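Local coordinates for sensor protein pfeS (Pseudomonas aeruginosa, PDB 3KYZ) that probably senses a periplasmic signal through its sensor domain and, as a membrane histidine kinase, may activate its partner regulator PfeR by phosphorylation, at the interface of chains A and B. Numbering follows the deposited sequence. Chains: chain A/B, Sensor protein pfeS.

The interface of chains A and B. Residues chain A 83-85, 88, 102; chain B 81-82, 94-95.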
# COMPACT_ATOMS: atom_id res chain seq x y z
N MSE A 83 5.16 0.24 1.12
CA MSE A 83 5.71 0.47 2.45
C MSE A 83 6.65 -0.63 2.91
O MSE A 83 6.74 -1.69 2.27
CB MSE A 83 4.57 0.67 3.45
CG MSE A 83 3.67 1.84 3.07
SE MSE A 83 2.57 2.47 4.53
CE MSE A 83 1.20 1.10 4.52
N ARG A 84 7.35 -0.37 4.01
CA ARG A 84 8.26 -1.34 4.61
C ARG A 84 7.89 -1.55 6.07
O ARG A 84 7.48 -0.61 6.76
CB ARG A 84 9.71 -0.84 4.55
CG ARG A 84 10.15 -0.29 3.20
CD ARG A 84 10.17 -1.37 2.14
NE ARG A 84 11.27 -2.31 2.35
CZ ARG A 84 11.39 -3.48 1.73
NH1 ARG A 84 10.47 -3.87 0.85
NH2 ARG A 84 12.43 -4.26 2.00
N LYS A 85 8.05 -2.78 6.56
CA LYS A 85 7.91 -3.04 8.00
C LYS A 85 9.23 -2.79 8.71
O LYS A 85 10.29 -2.75 8.08
CB LYS A 85 7.42 -4.46 8.26
CG LYS A 85 5.98 -4.70 7.81
CD LYS A 85 5.49 -6.04 8.30
CE LYS A 85 4.09 -6.35 7.77
NZ LYS A 85 3.59 -7.66 8.27
N TRP A 88 12.33 -4.98 7.96
CA TRP A 88 12.67 -5.22 6.56
C TRP A 88 13.86 -4.37 6.15
O TRP A 88 14.13 -3.33 6.76
CB TRP A 88 11.48 -4.89 5.66
CG TRP A 88 10.30 -5.79 5.83
CD1 TRP A 88 10.14 -6.81 6.73
CD2 TRP A 88 9.09 -5.75 5.06
NE1 TRP A 88 8.91 -7.41 6.56
CE2 TRP A 88 8.25 -6.77 5.54
CE3 TRP A 88 8.64 -4.95 4.00
CZ2 TRP A 88 6.98 -7.02 5.01
CZ3 TRP A 88 7.38 -5.19 3.47
CH2 TRP A 88 6.57 -6.22 3.98
N SER A 102 5.39 1.12 7.81
CA SER A 102 4.07 0.70 8.28
C SER A 102 4.22 -0.04 9.60
O SER A 102 4.96 -1.03 9.68
CB SER A 102 3.45 -0.25 7.25
OG SER A 102 2.20 -0.76 7.68
N THR B 81 -0.57 -2.67 0.46
CA THR B 81 0.39 -1.85 1.20
C THR B 81 1.86 -2.18 0.98
O THR B 81 2.73 -1.36 1.29
CB THR B 81 0.11 -1.90 2.72
OG1 THR B 81 0.12 -3.27 3.16
CG2 THR B 81 -1.24 -1.28 3.05
N PHE B 82 2.15 -3.38 0.45
CA PHE B 82 3.53 -3.84 0.28
C PHE B 82 3.73 -4.37 -1.13
O PHE B 82 4.31 -5.45 -1.33
CB PHE B 82 3.89 -4.91 1.32
CG PHE B 82 3.59 -4.52 2.74
CD1 PHE B 82 4.23 -3.42 3.32
CD2 PHE B 82 2.70 -5.25 3.51
CE1 PHE B 82 3.95 -3.05 4.64
CE2 PHE B 82 2.43 -4.90 4.83
CZ PHE B 82 3.05 -3.79 5.39
N LEU B 94 10.10 -12.18 1.69
CA LEU B 94 9.72 -11.27 2.77
C LEU B 94 8.38 -11.57 3.44
O LEU B 94 8.24 -11.39 4.66
CB LEU B 94 9.75 -9.82 2.28
CG LEU B 94 10.63 -8.83 3.05
CD1 LEU B 94 12.00 -9.41 3.34
CD2 LEU B 94 10.75 -7.52 2.28
N GLN B 95 7.40 -12.03 2.67
CA GLN B 95 6.06 -12.24 3.22
C GLN B 95 5.47 -13.64 3.01
O GLN B 95 4.32 -13.89 3.35
CB GLN B 95 5.09 -11.19 2.67
CG GLN B 95 5.34 -9.80 3.21
CD GLN B 95 4.11 -8.95 3.18
OE1 GLN B 95 3.75 -8.40 2.13
NE2 GLN B 95 3.44 -8.82 4.32
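A:Trp88 and B:Phe82 meet edge-to-face: the benzo rim of the indole, at CZ3 and CH2, points at one face of the phenyl ring, with the planes 62° apart and CH2 3.6 Å from CG of B:Phe82. Aromatic side chains suit this place because the indole can offer its C-H rim to the electron-rich face of the phenyl ring. With CG anti to its carbonyl carbon (chi1 -52°), B:Phe82 carries its ring into chain A. The far end of the ring is met by aliphatic carbon: CE of A:Lys85 comes within 3.6 Å of CZ, and CB of A:Ser102 lies 3.9 Å from CE1. The lysine chain, extended beyond CG, crosses the phenyl side chain at about a right angle; its methylenes supply apolar contact while the terminal amino group, NZ, is carried past the ring.

The indole has a neighbour over each face, both offset toward the rim: CB of A:Lys85 on one, and on the other B:Leu94, its CD2 methyl 4.0 Å from the centroid of the six-membered ring in a CH-pi contact. CG of B:Gln95 touches CZ2 at 3.7 Å. B:Leu94 and B:Gln95 are poorly ordered, making these details less certain.

Polar pairing comes from the backbone: the amide N of A:Met83 donates to the carbonyl O of B:Thr81 at 2.9 Å, nearly straight (161° at H) and in the carbonyl plane. Beside it, the selenomethionine bends at chi3 to bring its CE methyl against CB of B:Thr81, 3.7 Å away.

The patch joins loops following 3-10 helix 78-80 in both chains to 3-10 helix 93-95 of chain B, with strand 100-104 of chain A behind. Two-fold symmetry repeats it in this possibly physiological dimer of sensor domains, predicted to lie in the periplasm.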